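Local coordinates for protein probable ubiquitin-conjugating enzyme E2-19 kDa (Caenorhabditis elegans, PDB 1PZV) that probably catalyses the attachment of ubiquitin to other proteins, taking activated ubiquitin from an E1 enzyme onto its own cysteine as a thioester, at residues A[51-56]-A[156-161]; A[77-82]-A[137-142]. All coordinates share one frame; numbering follows the deposited sequence.

Interaction 1: A[51-56]-A[156-161]; sequences GFFKAI and QCVRRS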
ATOM      1  N   GLY A  51      11.456   2.778  -6.504  1.00 58.51           N
ATOM      2  CA  GLY A  51      11.263   2.656  -5.079  1.00 57.48           C
ATOM      3  C   GLY A  51      11.039   1.262  -4.533  1.00 55.32           C
ATOM      4  O   GLY A  51      10.263   0.485  -5.076  1.00 53.20           O
ATOM      5  N   PHE A  52      11.739   0.956  -3.447  1.00 54.41           N
ATOM      6  CA  PHE A  52      11.598  -0.323  -2.781  1.00 56.02           C
ATOM      7  C   PHE A  52      10.957  -0.039  -1.420  1.00 55.81           C
ATOM      8  O   PHE A  52      11.607  -0.153  -0.378  1.00 55.97           O
ATOM      9  CB  PHE A  52      12.969  -0.999  -2.607  1.00 56.30           C
ATOM     10  CG  PHE A  52      13.601  -1.421  -3.900  1.00 55.71           C
ATOM     11  CD1 PHE A  52      14.204  -0.484  -4.733  1.00 58.13           C
ATOM     12  CD2 PHE A  52      13.535  -2.742  -4.323  1.00 55.12           C
ATOM     13  CE1 PHE A  52      14.731  -0.863  -5.989  1.00 56.76           C
ATOM     14  CE2 PHE A  52      14.054  -3.126  -5.568  1.00 54.96           C
ATOM     15  CZ  PHE A  52      14.651  -2.184  -6.398  1.00 54.93           C
ATOM     16  N   PHE A  53       9.677   0.331  -1.438  1.00 55.26           N
ATOM     17  CA  PHE A  53       8.952   0.656  -0.210  1.00 56.60           C
ATOM     18  C   PHE A  53       8.392  -0.542   0.557  1.00 55.51           C
ATOM     19  O   PHE A  53       7.503  -1.247   0.073  1.00 55.00           O
ATOM     20  CB  PHE A  53       7.813   1.626  -0.517  1.00 56.85           C
ATOM     21  CG  PHE A  53       8.208   2.755  -1.414  1.00 56.07           C
ATOM     22  CD1 PHE A  53       8.070   2.646  -2.795  1.00 56.15           C
ATOM     23  CD2 PHE A  53       8.719   3.932  -0.882  1.00 55.10           C
ATOM     24  CE1 PHE A  53       8.439   3.699  -3.633  1.00 55.81           C
ATOM     25  CE2 PHE A  53       9.092   4.986  -1.707  1.00 54.24           C
ATOM     26  CZ  PHE A  53       8.951   4.871  -3.082  1.00 54.72           C
ATOM     27  N   LYS A  54       8.914  -0.747   1.764  1.00 55.36           N
ATOM     28  CA  LYS A  54       8.499  -1.850   2.628  1.00 55.98           C
ATOM     29  C   LYS A  54       7.186  -1.496   3.313  1.00 55.74           C
ATOM     30  O   LYS A  54       6.970  -0.347   3.669  1.00 53.97           O
ATOM     31  CB  LYS A  54       9.594  -2.134   3.671  1.00 57.29           C
ATOM     32  CG  LYS A  54      10.947  -2.537   3.041  1.00 62.83           C
ATOM     33  CD  LYS A  54      12.088  -2.762   4.061  1.00 65.43           C
ATOM     34  CE  LYS A  54      12.649  -1.447   4.619  1.00 69.12           C
ATOM     35  NZ  LYS A  54      13.736  -1.653   5.629  1.00 70.49           N
ATOM     36  N   ALA A  55       6.296  -2.467   3.487  1.00 55.81           N
ATOM     37  CA  ALA A  55       5.021  -2.178   4.143  1.00 55.87           C
ATOM     38  C   ALA A  55       4.498  -3.369   4.939  1.00 55.10           C
ATOM     39  O   ALA A  55       4.876  -4.521   4.702  1.00 55.95           O
ATOM     40  CB  ALA A  55       3.977  -1.732   3.107  1.00 54.24           C
ATOM     41  N   ILE A  56       3.615  -3.087   5.884  1.00 54.01           N
ATOM     42  CA  ILE A  56       3.063  -4.143   6.700  1.00 52.87           C
ATOM     43  C   ILE A  56       1.553  -4.161   6.698  1.00 54.04           C
ATOM     44  O   ILE A  56       0.903  -3.128   6.890  1.00 53.11           O
ATOM     45  CB  ILE A  56       3.568  -4.038   8.130  1.00 52.63           C
ATOM     46  CG1 ILE A  56       5.058  -4.387   8.147  1.00 53.22           C
ATOM     47  CG2 ILE A  56       2.751  -4.945   9.043  1.00 51.32           C
ATOM     48  CD1 ILE A  56       5.676  -4.424   9.514  1.00 55.05           C
ATOM     49  N   GLN A 156      13.494  11.913  -3.226  1.00 72.67           N
ATOM     50  CA  GLN A 156      14.235  11.751  -1.987  1.00 74.34           C
ATOM     51  C   GLN A 156      13.827  10.440  -1.320  1.00 72.93           C
ATOM     52  O   GLN A 156      14.657   9.760  -0.716  1.00 71.99           O
ATOM     53  CB  GLN A 156      13.962  12.928  -1.049  1.00 77.60           C
ATOM     54  CG  GLN A 156      14.476  14.263  -1.576  1.00 83.38           C
ATOM     55  CD  GLN A 156      14.105  15.431  -0.674  1.00 86.89           C
ATOM     56  OE1 GLN A 156      14.395  16.594  -0.984  1.00 87.63           O
ATOM     57  NE2 GLN A 156      13.460  15.126   0.454  1.00 88.43           N
ATOM     58  N   CYS A 157      12.545  10.090  -1.438  1.00 71.91           N
ATOM     59  CA  CYS A 157      12.023   8.853  -0.858  1.00 71.00           C
ATOM     60  C   CYS A 157      12.471   7.630  -1.674  1.00 69.25           C
ATOM     61  O   CYS A 157      12.714   6.556  -1.116  1.00 69.78           O
ATOM     62  CB  CYS A 157      10.489   8.910  -0.775  1.00 73.42           C
ATOM     63  SG  CYS A 157       9.811  10.051   0.486  1.00 79.10           S
ATOM     64  N   VAL A 158      12.595   7.804  -2.987  1.00 66.16           N
ATOM     65  CA  VAL A 158      13.025   6.731  -3.869  1.00 64.45           C
ATOM     66  C   VAL A 158      14.522   6.462  -3.737  1.00 67.99           C
ATOM     67  O   VAL A 158      14.962   5.314  -3.844  1.00 69.20           O
ATOM     68  CB  VAL A 158      12.710   7.066  -5.324  1.00 60.39           C
ATOM     69  CG1 VAL A 158      13.285   6.012  -6.235  1.00 58.03           C
ATOM     70  CG2 VAL A 158      11.212   7.145  -5.511  1.00 61.34           C
ATOM     71  N   ARG A 159      15.301   7.522  -3.518  1.00 70.36           N
ATOM     72  CA  ARG A 159      16.751   7.407  -3.359  1.00 71.11           C
ATOM     73  C   ARG A 159      17.039   6.763  -2.018  1.00 70.69           C
ATOM     74  O   ARG A 159      18.008   6.023  -1.868  1.00 71.05           O
ATOM     75  CB  ARG A 159      17.410   8.791  -3.391  1.00 74.92           C
ATOM     76  CG  ARG A 159      18.046   9.203  -4.717  1.00 79.51           C
ATOM     77  CD  ARG A 159      18.473  10.680  -4.680  1.00 84.91           C
ATOM     78  NE  ARG A 159      19.332  11.065  -5.805  1.00 90.12           N
ATOM     79  CZ  ARG A 159      19.787  12.302  -6.023  1.00 91.65           C
ATOM     80  NH1 ARG A 159      20.568  12.554  -7.070  1.00 90.71           N
ATOM     81  NH2 ARG A 159      19.456  13.292  -5.201  1.00 92.03           N
ATOM     82  N   ARG A 160      16.194   7.053  -1.037  1.00 69.87           N
ATOM     83  CA  ARG A 160      16.386   6.495   0.286  1.00 70.34           C
ATOM     84  C   ARG A 160      15.951   5.035   0.340  1.00 70.11           C
ATOM     85  O   ARG A 160      16.541   4.242   1.072  1.00 70.87           O
ATOM     86  CB  ARG A 160      15.618   7.307   1.329  1.00 72.05           C
ATOM     87  CG  ARG A 160      16.015   6.979   2.761  1.00 76.88           C
ATOM     88  CD  ARG A 160      15.171   7.726   3.798  1.00 83.69           C
ATOM     89  NE  ARG A 160      15.303   9.182   3.701  1.00 89.78           N
ATOM     90  CZ  ARG A 160      14.693  10.049   4.510  1.00 91.77           C
ATOM     91  NH1 ARG A 160      14.872  11.358   4.346  1.00 91.37           N
ATOM     92  NH2 ARG A 160      13.904   9.608   5.485  1.00 92.66           N
ATOM     93  N   SER A 161      14.933   4.666  -0.432  1.00 69.26           N
ATOM     94  CA  SER A 161      14.466   3.277  -0.426  1.00 68.48           C
ATOM     95  C   SER A 161      15.458   2.333  -1.121  1.00 68.66           C
ATOM     96  O   SER A 161      15.447   1.118  -0.887  1.00 68.80           O
ATOM     97  CB  SER A 161      13.090   3.163  -1.097  1.00 66.42           C
ATOM     98  OG  SER A 161      13.178   3.350  -2.500  1.00 67.04           O
TER

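Interaction 2: A[77-82]-A[137-142]; sequences WHPNID and VDAAKM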
ATOM      1  N   TRP A  77       6.310   9.879   0.136  1.00 65.25           N
ATOM      2  CA  TRP A  77       5.595  11.153   0.095  1.00 65.41           C
ATOM      3  C   TRP A  77       4.395  11.041  -0.825  1.00 65.14           C
ATOM      4  O   TRP A  77       4.510  11.169  -2.045  1.00 62.65           O
ATOM      5  CB  TRP A  77       6.522  12.282  -0.381  1.00 65.85           C
ATOM      6  CG  TRP A  77       5.957  13.664  -0.145  1.00 66.10           C
ATOM      7  CD1 TRP A  77       5.589  14.572  -1.099  1.00 66.81           C
ATOM      8  CD2 TRP A  77       5.635  14.264   1.120  1.00 65.84           C
ATOM      9  NE1 TRP A  77       5.045  15.689  -0.511  1.00 66.02           N
ATOM     10  CE2 TRP A  77       5.055  15.526   0.849  1.00 66.19           C
ATOM     11  CE3 TRP A  77       5.763  13.850   2.456  1.00 66.82           C
ATOM     12  CZ2 TRP A  77       4.616  16.385   1.866  1.00 65.86           C
ATOM     13  CZ3 TRP A  77       5.325  14.707   3.471  1.00 66.66           C
ATOM     14  CH2 TRP A  77       4.752  15.957   3.165  1.00 67.04           C
ATOM     15  N   HIS A  78       3.235  10.797  -0.225  1.00 67.36           N
ATOM     16  CA  HIS A  78       2.007  10.638  -0.999  1.00 68.23           C
ATOM     17  C   HIS A  78       0.761  11.230  -0.324  1.00 67.96           C
ATOM     18  O   HIS A  78       0.584  11.152   0.902  1.00 68.69           O
ATOM     19  CB  HIS A  78       1.762   9.148  -1.292  1.00 66.21           C
ATOM     20  CG  HIS A  78       0.742   8.905  -2.356  1.00 66.13           C
ATOM     21  ND1 HIS A  78       1.045   8.949  -3.703  1.00 67.44           N
ATOM     22  CD2 HIS A  78      -0.582   8.632  -2.283  1.00 65.73           C
ATOM     23  CE1 HIS A  78      -0.043   8.710  -4.408  1.00 66.12           C
ATOM     24  NE2 HIS A  78      -1.049   8.513  -3.570  1.00 66.11           N
ATOM     25  N   PRO A  79      -0.118  11.837  -1.130  1.00 66.73           N
ATOM     26  CA  PRO A  79      -1.362  12.449  -0.661  1.00 67.07           C
ATOM     27  C   PRO A  79      -2.226  11.492   0.163  1.00 67.55           C
ATOM     28  O   PRO A  79      -2.883  11.910   1.123  1.00 68.59           O
ATOM     29  CB  PRO A  79      -2.051  12.854  -1.960  1.00 65.76           C
ATOM     30  CG  PRO A  79      -0.885  13.237  -2.832  1.00 66.69           C
ATOM     31  CD  PRO A  79       0.119  12.140  -2.554  1.00 65.94           C
ATOM     32  N   ASN A  80      -2.220  10.209  -0.206  1.00 67.29           N
ATOM     33  CA  ASN A  80      -3.040   9.221   0.488  1.00 66.19           C
ATOM     34  C   ASN A  80      -2.341   8.341   1.503  1.00 67.17           C
ATOM     35  O   ASN A  80      -2.873   7.323   1.935  1.00 66.84           O
ATOM     36  CB  ASN A  80      -3.771   8.372  -0.533  1.00 64.45           C
ATOM     37  CG  ASN A  80      -4.648   9.211  -1.437  1.00 65.26           C
ATOM     38  OD1 ASN A  80      -4.398   9.306  -2.644  1.00 64.84           O
ATOM     39  ND2 ASN A  80      -5.675   9.849  -0.855  1.00 62.39           N
ATOM     40  N   ILE A  81      -1.136   8.737   1.880  1.00 68.79           N
ATOM     41  CA  ILE A  81      -0.391   8.027   2.901  1.00 69.94           C
ATOM     42  C   ILE A  81      -0.162   9.138   3.923  1.00 71.67           C
ATOM     43  O   ILE A  81       0.438  10.162   3.589  1.00 70.91           O
ATOM     44  CB  ILE A  81       0.978   7.551   2.401  1.00 69.79           C
ATOM     45  CG1 ILE A  81       0.848   6.894   1.030  1.00 69.89           C
ATOM     46  CG2 ILE A  81       1.572   6.575   3.404  1.00 69.10           C
ATOM     47  CD1 ILE A  81       0.089   5.596   1.040  1.00 72.53           C
ATOM     48  N   ASP A  82      -0.655   8.970   5.146  1.00 72.93           N
ATOM     49  CA  ASP A  82      -0.446  10.017   6.134  1.00 74.46           C
ATOM     50  C   ASP A  82       1.022  10.092   6.550  1.00 75.19           C
ATOM     51  O   ASP A  82       1.869   9.354   6.041  1.00 74.71           O
ATOM     52  CB  ASP A  82      -1.352   9.826   7.370  1.00 73.93           C
ATOM     53  CG  ASP A  82      -1.024   8.575   8.167  1.00 74.60           C
ATOM     54  OD1 ASP A  82       0.163   8.201   8.253  1.00 73.84           O
ATOM     55  OD2 ASP A  82      -1.962   7.974   8.733  1.00 75.11           O
ATOM     56  N   VAL A 137      -2.426  16.323   3.650  1.00 86.81           N
ATOM     57  CA  VAL A 137      -2.651  17.551   2.911  1.00 87.32           C
ATOM     58  C   VAL A 137      -1.328  18.135   2.406  1.00 87.14           C
ATOM     59  O   VAL A 137      -1.208  18.488   1.231  1.00 86.65           O
ATOM     60  CB  VAL A 137      -3.394  18.586   3.786  1.00 87.68           C
ATOM     61  CG1 VAL A 137      -4.168  19.565   2.893  1.00 87.48           C
ATOM     62  CG2 VAL A 137      -4.343  17.867   4.746  1.00 86.76           C
ATOM     63  N   ASP A 138      -0.336  18.227   3.287  1.00 87.09           N
ATOM     64  CA  ASP A 138       0.975  18.750   2.896  1.00 87.84           C
ATOM     65  C   ASP A 138       1.311  18.250   1.491  1.00 87.89           C
ATOM     66  O   ASP A 138       1.774  19.007   0.630  1.00 87.25           O
ATOM     67  CB  ASP A 138       2.052  18.249   3.864  1.00 88.34           C
ATOM     68  CG  ASP A 138       1.909  18.833   5.252  1.00 89.54           C
ATOM     69  OD1 ASP A 138       2.313  19.996   5.435  1.00 90.57           O
ATOM     70  OD2 ASP A 138       1.394  18.134   6.154  1.00 90.48           O
ATOM     71  N   ALA A 139       1.061  16.961   1.281  1.00 87.28           N
ATOM     72  CA  ALA A 139       1.333  16.311   0.014  1.00 86.49           C
ATOM     73  C   ALA A 139       0.271  16.652  -1.008  1.00 85.81           C
ATOM     74  O   ALA A 139       0.583  16.972  -2.158  1.00 85.49           O
ATOM     75  CB  ALA A 139       1.397  14.807   0.215  1.00 88.11           C
ATOM     76  N   ALA A 140      -0.985  16.572  -0.592  1.00 85.05           N
ATOM     77  CA  ALA A 140      -2.085  16.880  -1.495  1.00 86.22           C
ATOM     78  C   ALA A 140      -1.907  18.290  -2.058  1.00 86.30           C
ATOM     79  O   ALA A 140      -2.012  18.514  -3.266  1.00 85.05           O
ATOM     80  CB  ALA A 140      -3.411  16.771  -0.755  1.00 86.83           C
ATOM     81  N   LYS A 141      -1.630  19.235  -1.165  1.00 87.13           N
ATOM     82  CA  LYS A 141      -1.431  20.625  -1.549  1.00 88.12           C
ATOM     83  C   LYS A 141      -0.217  20.756  -2.461  1.00 88.05           C
ATOM     84  O   LYS A 141      -0.259  21.434  -3.493  1.00 86.95           O
ATOM     85  CB  LYS A 141      -1.235  21.494  -0.299  1.00 88.91           C
ATOM     86  CG  LYS A 141      -1.100  22.982  -0.598  1.00 90.35           C
ATOM     87  CD  LYS A 141      -1.279  23.841   0.647  1.00 91.61           C
ATOM     88  CE  LYS A 141      -1.334  25.327   0.278  1.00 91.84           C
ATOM     89  NZ  LYS A 141      -1.557  26.209   1.459  1.00 91.38           N
ATOM     90  N   MET A 142       0.861  20.085  -2.084  1.00 88.04           N
ATOM     91  CA  MET A 142       2.078  20.164  -2.860  1.00 88.31           C
ATOM     92  C   MET A 142       1.965  19.718  -4.308  1.00 89.69           C
ATOM     93  O   MET A 142       2.270  20.485  -5.213  1.00 91.21           O
ATOM     94  CB  MET A 142       3.190  19.381  -2.179  1.00 86.42           C
ATOM     95  CG  MET A 142       4.546  19.744  -2.729  1.00 85.21           C
ATOM     96  SD  MET A 142       5.860  19.072  -1.740  1.00 86.10           S
ATOM     97  CE  MET A 142       5.554  19.902  -0.164  1.00 83.60           C
TER

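Interaction 1: A[51-56]-A[156-161]
Ser161, in the last part of helix 147-161, meets the start of strand 52-58 through its hydroxyl, which makes the one hydrogen bond between the two segments, with Val158 and Cys157 packing beside it. The polar part is one relay. The backbone N of Phe52 donates to Ser161 OG over 2.9 Å in a fairly straight bond, 161° at the hydrogen, and the same OG donates to Val158 O one turn earlier in the helix, 3.0 Å away. The second bond reaches its acceptor from above the carbonyl plane. With OG set between the backbone N and the carbonyl carbon (chi1 71°), the hydroxyl can turn back to its own helix while receiving the strand N-H, so two bonds grip it and fix its rotation.

Van der Waals contacts fill in around this bond. Gly51, having no side chain, lets the helix come up to its backbone: Gly51 CA approaches Ser161 OG to 3.3 Å, and Val158 CG1 packs on Gly51 N at 3.7 Å.

The apolar part belongs to Phe53. Ser161 OG lies over one face of its ring, Val158 CG2 meets the ring edge 4.0 Å from Phe53 CZ, and Phe53 CE2 lies 4.3 Å from Cys157 CB. Phe72 and Ile76 also touch this buried side chain.

Strand 52-56 and helix 156-161 run at 80° to each other, their axes approaching to 7.8 Å. Such packing of a C-terminal helix against the start of a strand of the antiparallel meander belongs to the alpha-beta(4)-alpha(3) fold of ubiquitin-conjugating enzymes.

Interaction 2: A[77-82]-A[137-142]
Apolar packing joins Trp77 and Pro79, in the long loop after strand 69-72, to one side of helix 137-144, and no hydrogen bond crosses between them. Ala139 points its methyl into the contact. Ala139 CB lies over one face of the Trp77 indole, 4.1 Å from the centroid of its five-membered ring and 26° off the normal, a CH-pi contact displaced toward the rim. Ala139 CB also rests against the backbone at the start of the turn, 3.6 Å from Pro79 N. A small side chain thus sits in the corner between the indole and the proline.

Trp77 reaches along the helix because CG is anti to the backbone N (chi1 -167°), which lays the indole alongside the helix from Asp138 to Met142. At the benzene end, Trp77 CH2 touches Asp138 CB at 3.6 Å, the two side chains crossing at about a right angle. At the pyrrole end, Trp77 NE1 is 3.7 Å from Met142 SD, an oblique Met-aromatic contact. Met142 bends at chi3 (-62°), bringing its CE to 4.2 Å from Trp77 CZ2.

The loop segment spells His-Pro-Asn, the HPN signature of ubiquitin-conjugating enzymes, here folded as a type I turn from His78 to Ile81. The predicted thioester cysteine, Cys88, is close by: its side chain is about 9 Å from that of His78, and its backbone is hydrogen-bonded to that of Asn80. His78 turns away from the helix, its ND1 paired with Tyr48 OH, while Asn80 ND2 donates to Asn130 O.

On the helix side of the turn stands Pro79, whose CG packs on Ala140 N at 4.0 Å and whose CB lies 4.3 Å from Ala140 CB.

In the fold
The two contacts lie within one UBC core, their centres about 16 Å apart, and both segments of interaction 2 lie between those of interaction 1 along the chain: 51-56, 77-82, 137-142, then 156-161. Their helices, 137-144 and 147-161, are consecutive; the first packs on the HPN loop, the second on the start of strand 52-58 in the antiparallel sheet and on Trp77. Cys157 and Phe150 of helix 147-161 connect the two contacts directly: Cys157 SG lies 3.5 Å from Trp77 N, while Phe150 meets both Trp77 and Met142. Of the two, interaction 2 is the one near the predicted active-site cysteine, Cys88; interaction 1 lies away from it.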